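Local coordinates for protein glutathione transferase gst1-6 (Anopheles dirus, PDB 1V2A) that probably catalyses the conjugation of glutathione to electrophilic xenobiotics as a homodimeric Delta class glutathione transferase, a detoxification enzyme, at residues P86-V91 and A145-L150; V92-F97 and E136-E141. All blocks are in the same frame, centred on the assembly; numbering follows the deposited sequence.

Contact 1: residues P86-V91 and A145-L150; sequences PKVRSV and AAADHL
Val91 and Val88, one turn apart on the first helix of the all-helical domain, meet Ala146 and Ala147 of an irregular loop through apolar contacts. Val91 lies against Ala146: its CG1 is 3.9 Å from Ala146 CB, and its CB is 3.7 Å from Ala146 O, so the branched side chain touches both the methyl and the carbonyl of one residue. A chi1 of -165° sets CG1 anti to the backbone N, on the side of Ala146, while CG2 stands beside that N. Val88 makes the looser touch, its CG1 4.3 Å from Ala147 CB. The backbones come nearest at Val91 and Ala146, whose CA atoms are 5.5 Å apart; the small alanine side chain allows the loop to lie this close to the helix.

No hydrogen bond joins the two segments; their polar groups bond within their own segment or to other parts of the dimer. In the loop, His149 ND1 donates to Asp148 OD1 over 2.9 Å, nearly straight at 168°. The acceptor lies in the imidazole plane, whereas the ring nitrogen reaches the syn side of OD1 from 33° out of the carboxylate plane. The other ring nitrogen, His149 NE2, is bonded to the carbonyl of Thr80, so both nitrogens are engaged and the ring's rotation is fixed. In the helix, Ser90 N and Val91 N bond to the carbonyls of Pro86 and Val88.

Helix 86-115 begins here, with Ser90 bonded to His59 of the second subunit and Lys87 to Tyr70 of the second subunit, while Val88 and Val91 carry the loop. That loop connects helix 122-141 to helix 152-162: Ala145 N bonds to Asp154, and Ala146 also packs on Ala153, placing the loop between the start of helix 152-162 and helix 86-115.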
loop_
_atom_site.group_PDB
_atom_site.type_symbol
_atom_site.label_atom_id
_atom_site.label_comp_id
_atom_site.label_asym_id
_atom_site.label_seq_id
_atom_site.Cartn_x
_atom_site.Cartn_y
_atom_site.Cartn_z
ATOM N N PRO B 86 -2.492 15.302 -11.700
ATOM C CA PRO B 86 -2.136 13.891 -11.879
ATOM C C PRO B 86 -0.651 13.643 -12.103
ATOM O O PRO B 86 -0.150 12.568 -11.795
ATOM C CB PRO B 86 -2.986 13.472 -13.077
ATOM C CG PRO B 86 -4.205 14.325 -12.922
ATOM C CD PRO B 86 -3.602 15.673 -12.597
ATOM N N LYS B 87 0.046 14.636 -12.641
ATOM C CA LYS B 87 1.478 14.512 -12.899
ATOM C C LYS B 87 2.248 14.530 -11.579
ATOM O O LYS B 87 3.303 13.905 -11.449
ATOM C CB LYS B 87 1.951 15.669 -13.781
ATOM C CG LYS B 87 1.312 15.718 -15.167
ATOM C CD LYS B 87 2.014 14.782 -16.142
ATOM C CE LYS B 87 1.338 14.767 -17.512
ATOM N NZ LYS B 87 0.031 14.035 -17.514
ATOM N N VAL B 88 1.718 15.261 -10.603
ATOM C CA VAL B 88 2.346 15.358 -9.290
ATOM C C VAL B 88 1.824 14.264 -8.372
ATOM O O VAL B 88 2.598 13.559 -7.725
ATOM C CB VAL B 88 2.063 16.721 -8.622
ATOM C CG1 VAL B 88 2.720 16.772 -7.249
ATOM C CG2 VAL B 88 2.577 17.852 -9.503
ATOM N N ARG B 89 0.503 14.130 -8.333
ATOM C CA ARG B 89 -0.159 13.136 -7.497
ATOM C C ARG B 89 0.310 11.705 -7.736
ATOM O O ARG B 89 0.232 10.873 -6.835
ATOM C CB ARG B 89 -1.678 13.219 -7.684
ATOM C CG ARG B 89 -2.439 12.263 -6.784
ATOM C CD ARG B 89 -3.912 12.604 -6.687
ATOM N NE ARG B 89 -4.136 13.851 -5.966
ATOM C CZ ARG B 89 -5.336 14.321 -5.638
ATOM N NH1 ARG B 89 -6.425 13.645 -5.966
ATOM N NH2 ARG B 89 -5.448 15.463 -4.975
ATOM N N SER B 90 0.796 11.408 -8.939
ATOM C CA SER B 90 1.270 10.060 -9.227
ATOM C C SER B 90 2.527 9.766 -8.420
ATOM O O SER B 90 2.725 8.641 -7.967
ATOM C CB SER B 90 1.545 9.862 -10.730
ATOM O OG SER B 90 2.545 10.738 -11.220
ATOM N N VAL B 91 3.363 10.777 -8.217
ATOM C CA VAL B 91 4.591 10.577 -7.449
ATOM C C VAL B 91 4.252 10.358 -5.975
ATOM O O VAL B 91 4.791 9.460 -5.332
ATOM C CB VAL B 91 5.537 11.786 -7.558
ATOM C CG1 VAL B 91 6.921 11.391 -7.076
ATOM C CG2 VAL B 91 5.590 12.289 -8.990
ATOM N N ALA B 145 9.842 14.336 -0.180
ATOM C CA ALA B 145 9.543 12.972 -0.607
ATOM C C ALA B 145 8.975 12.781 -2.009
ATOM O O ALA B 145 9.459 11.926 -2.758
ATOM C CB ALA B 145 8.627 12.299 0.412
ATOM N N ALA B 146 7.953 13.560 -2.365
ATOM C CA ALA B 146 7.324 13.426 -3.675
ATOM C C ALA B 146 7.121 14.724 -4.459
ATOM O O ALA B 146 6.461 14.724 -5.496
ATOM C CB ALA B 146 5.987 12.710 -3.522
ATOM N N ALA B 147 7.669 15.833 -3.985
ATOM C CA ALA B 147 7.486 17.078 -4.716
ATOM C C ALA B 147 8.448 18.155 -4.249
ATOM O O ALA B 147 9.375 17.881 -3.486
ATOM C CB ALA B 147 6.039 17.563 -4.566
ATOM N N ASP B 148 8.212 19.374 -4.724
ATOM C CA ASP B 148 9.023 20.535 -4.382
ATOM C C ASP B 148 8.486 21.181 -3.098
ATOM O O ASP B 148 8.823 22.315 -2.758
ATOM C CB ASP B 148 8.995 21.536 -5.542
ATOM C CG ASP B 148 7.631 22.200 -5.710
ATOM O OD1 ASP B 148 6.602 21.574 -5.363
ATOM O OD2 ASP B 148 7.593 23.348 -6.199
ATOM N N HIS B 149 7.634 20.448 -2.395
ATOM C CA HIS B 149 7.064 20.917 -1.140
ATOM C C HIS B 149 6.495 19.720 -0.373
ATOM O O HIS B 149 6.291 18.649 -0.936
ATOM C CB HIS B 149 5.957 21.962 -1.383
ATOM C CG HIS B 149 4.705 21.395 -1.972
ATOM N ND1 HIS B 149 4.539 21.201 -3.327
ATOM C CD2 HIS B 149 3.583 20.915 -1.385
ATOM C CE1 HIS B 149 3.372 20.621 -3.547
ATOM N NE2 HIS B 149 2.773 20.436 -2.385
ATOM N N LEU B 150 6.234 19.920 0.914
ATOM C CA LEU B 150 5.696 18.869 1.768
ATOM C C LEU B 150 4.338 18.350 1.290
ATOM O O LEU B 150 3.489 19.114 0.837
ATOM C CB LEU B 150 5.555 19.397 3.197
ATOM C CG LEU B 150 5.150 18.418 4.296
ATOM C CD1 LEU B 150 6.400 17.913 5.016
ATOM C CD2 LEU B 150 4.229 19.127 5.284
#

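Contact 2: residues V92-F97 and E136-E141; sequences VNQRLF and EQFVTE
The guanidinium of Arg95 lies flat on the ring of Phe138, their planes 18° apart and their centres 3.6 Å apart. Arg95 NH1 stands over one face of the ring, offset toward its rim, 3.1 Å from Phe138 CE2, while Phe138 CD2 occupies one face of the guanidinium. At the guanidinium's edge, in plane, lie Glu141 OE1 and a water. The stack is also a cation-pi pair, with Arg95 CZ over the ring face; Arg95 CD adds a CH-pi contact over the ring, 4.1 Å from its centroid. Bends at chi2 and chi3 lead the arginine chain across to the phenylalanine.

Arg95 NH2 forms a salt bridge with Glu141 OE2 at 3.0 Å, but the hydrogen bond within it is weak, its N-H...O angle only 134°. The carboxylate is turned well out of the guanidinium plane, and the two side chains arrive from opposite directions. The water accepts from Arg95 NH2 at 3.1 Å and lies 2.7 Å from Phe138 O, to which it can donate, linking the arginine to the backbone of the facing helix. Arg95 NE bonds to the carbonyl of Ala145, so backbone, water and carboxylate share the buried cation. Arg142 brings a like charge close to NH2, which the carboxylate of Glu141 would probably offset.

The axes of the two short segments run almost antiparallel, at 157°, yet approach no closer than 13.0 Å, a gap bridged by the long Arg95 side chain meeting Phe138 and Glu141. Phe138 also meets Phe98 edge-to-face, and Phe97 stacks on Phe97 of the second subunit, so helix 86-115 faces the partner subunit as well as helix 122-141. Such a pair of long antiparallel helices is characteristic of the C-terminal helical domain of glutathione transferases.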
loop_
_atom_site.group_PDB
_atom_site.type_symbol
_atom_site.label_atom_id
_atom_site.label_comp_id
_atom_site.label_asym_id
_atom_site.label_seq_id
_atom_site.Cartn_x
_atom_site.Cartn_y
_atom_site.Cartn_z
ATOM N N VAL B 92 3.350 11.185 -5.454
ATOM C CA VAL B 92 2.923 11.081 -4.066
ATOM C C VAL B 92 2.348 9.690 -3.866
ATOM O O VAL B 92 2.773 8.953 -2.973
ATOM C CB VAL B 92 1.845 12.147 -3.733
ATOM C CG1 VAL B 92 1.459 12.066 -2.268
ATOM C CG2 VAL B 92 2.381 13.542 -4.044
ATOM N N ASN B 93 1.391 9.320 -4.712
ATOM C CA ASN B 93 0.783 7.998 -4.611
ATOM C C ASN B 93 1.823 6.901 -4.664
ATOM O O ASN B 93 1.786 5.970 -3.858
ATOM C CB ASN B 93 -0.233 7.771 -5.725
ATOM C CG ASN B 93 -1.569 8.396 -5.415
ATOM O OD1 ASN B 93 -1.827 8.800 -4.282
ATOM N ND2 ASN B 93 -2.432 8.467 -6.414
ATOM N N GLN B 94 2.752 7.004 -5.612
ATOM C CA GLN B 94 3.793 5.995 -5.742
ATOM C C GLN B 94 4.653 5.925 -4.484
ATOM O O GLN B 94 4.947 4.832 -3.996
ATOM C CB GLN B 94 4.666 6.274 -6.961
ATOM C CG GLN B 94 5.827 5.300 -7.116
ATOM C CD GLN B 94 7.064 5.742 -6.359
ATOM O OE1 GLN B 94 7.575 5.024 -5.495
ATOM N NE2 GLN B 94 7.553 6.939 -6.680
ATOM N N ARG B 95 5.047 7.084 -3.955
ATOM C CA ARG B 95 5.870 7.115 -2.752
ATOM C C ARG B 95 5.110 6.522 -1.559
ATOM O O ARG B 95 5.722 5.962 -0.642
ATOM C CB ARG B 95 6.294 8.546 -2.400
ATOM C CG ARG B 95 6.916 9.375 -3.522
ATOM C CD ARG B 95 8.222 8.827 -4.066
ATOM N NE ARG B 95 9.085 9.909 -4.534
ATOM C CZ ARG B 95 9.944 9.816 -5.546
ATOM N NH1 ARG B 95 10.062 8.681 -6.225
ATOM N NH2 ARG B 95 10.698 10.855 -5.872
ATOM N N LEU B 96 3.783 6.659 -1.559
ATOM C CA LEU B 96 2.984 6.112 -0.472
ATOM C C LEU B 96 2.973 4.583 -0.553
ATOM O O LEU B 96 3.029 3.907 0.467
ATOM C CB LEU B 96 1.539 6.642 -0.520
ATOM C CG LEU B 96 1.256 8.108 -0.166
ATOM C CD1 LEU B 96 -0.214 8.423 -0.428
ATOM C CD2 LEU B 96 1.594 8.381 1.291
ATOM N N PHE B 97 2.890 4.039 -1.763
ATOM C CA PHE B 97 2.891 2.593 -1.923
ATOM C C PHE B 97 4.289 2.044 -1.720
ATOM O O PHE B 97 4.480 0.862 -1.434
ATOM C CB PHE B 97 2.311 2.189 -3.285
ATOM C CG PHE B 97 0.807 2.272 -3.331
ATOM C CD1 PHE B 97 0.171 3.424 -3.776
ATOM C CD2 PHE B 97 0.029 1.222 -2.857
ATOM C CE1 PHE B 97 -1.226 3.535 -3.752
ATOM C CE2 PHE B 97 -1.364 1.318 -2.821
ATOM C CZ PHE B 97 -1.994 2.479 -3.271
ATOM N N GLU B 136 16.746 7.657 -0.269
ATOM C CA GLU B 136 17.856 8.591 -0.339
ATOM C C GLU B 136 17.808 9.317 -1.687
ATOM O O GLU B 136 17.912 10.541 -1.732
ATOM C CB GLU B 136 19.178 7.839 -0.167
ATOM C CG GLU B 136 20.424 8.706 -0.242
ATOM C CD GLU B 136 20.565 9.679 0.922
ATOM O OE1 GLU B 136 19.829 9.554 1.928
ATOM O OE2 GLU B 136 21.433 10.568 0.831
ATOM N N GLN B 137 17.632 8.566 -2.777
ATOM C CA GLN B 137 17.555 9.161 -4.114
ATOM C C GLN B 137 16.354 10.098 -4.212
ATOM O O GLN B 137 16.470 11.211 -4.713
ATOM C CB GLN B 137 17.436 8.079 -5.199
ATOM C CG GLN B 137 18.684 7.217 -5.387
ATOM C CD GLN B 137 18.495 6.112 -6.421
ATOM O OE1 GLN B 137 18.201 6.382 -7.588
ATOM N NE2 GLN B 137 18.667 4.863 -5.996
ATOM N N PHE B 138 15.201 9.643 -3.737
ATOM C CA PHE B 138 13.990 10.453 -3.772
ATOM C C PHE B 138 14.231 11.842 -3.177
ATOM O O PHE B 138 13.901 12.861 -3.785
ATOM C CB PHE B 138 12.864 9.762 -2.991
ATOM C CG PHE B 138 12.427 8.443 -3.578
ATOM C CD1 PHE B 138 11.612 7.582 -2.845
ATOM C CD2 PHE B 138 12.801 8.073 -4.863
ATOM C CE1 PHE B 138 11.187 6.364 -3.380
ATOM C CE2 PHE B 138 12.385 6.862 -5.408
ATOM C CZ PHE B 138 11.570 6.007 -4.664
ATOM N N VAL B 139 14.813 11.875 -1.984
ATOM C CA VAL B 139 15.073 13.142 -1.306
ATOM C C VAL B 139 16.319 13.888 -1.781
ATOM O O VAL B 139 16.843 14.751 -1.077
ATOM C CB VAL B 139 15.129 12.936 0.222
ATOM C CG1 VAL B 139 13.763 12.505 0.714
ATOM C CG2 VAL B 139 16.170 11.883 0.581
ATOM N N THR B 140 16.795 13.548 -2.975
ATOM C CA THR B 140 17.945 14.235 -3.555
ATOM C C THR B 140 17.433 14.903 -4.828
ATOM O O THR B 140 17.794 16.045 -5.138
ATOM C CB THR B 140 19.084 13.279 -3.949
ATOM O OG1 THR B 140 18.662 12.465 -5.050
ATOM C CG2 THR B 140 19.473 12.400 -2.788
ATOM N N GLU B 141 16.589 14.183 -5.563
ATOM C CA GLU B 141 16.020 14.719 -6.788
ATOM C C GLU B 141 15.141 15.920 -6.429
ATOM O O GLU B 141 14.931 16.819 -7.244
ATOM C CB GLU B 141 15.223 13.637 -7.518
ATOM C CG GLU B 141 14.162 12.952 -6.684
ATOM C CD GLU B 141 13.572 11.732 -7.378
ATOM O OE1 GLU B 141 13.124 11.856 -8.537
ATOM O OE2 GLU B 141 13.551 10.646 -6.763
HETATM O O HOH W 1 11.477 13.663 -4.750
#

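From the N terminus, the chain passes through the thioredoxin-like domain with its four-stranded sheet and helix 64-75 before entering helix 86-115. The first turns of that helix supply 86-91, and the next turns supply 92-97. The chain then runs along helix 86-115 and back along helix 122-141, where 136-141 closes the inner loop at contact 2. Only a few residues later, 145-150 closes the outer loop at contact 1, so contact 2 is nested within contact 1. Their centres are 8 Å apart, and Ala146 packs against both Val92 and Arg95. Together they hold helix 122-141 and its following loop against the N-terminal part of helix 86-115, just before helix 152-162.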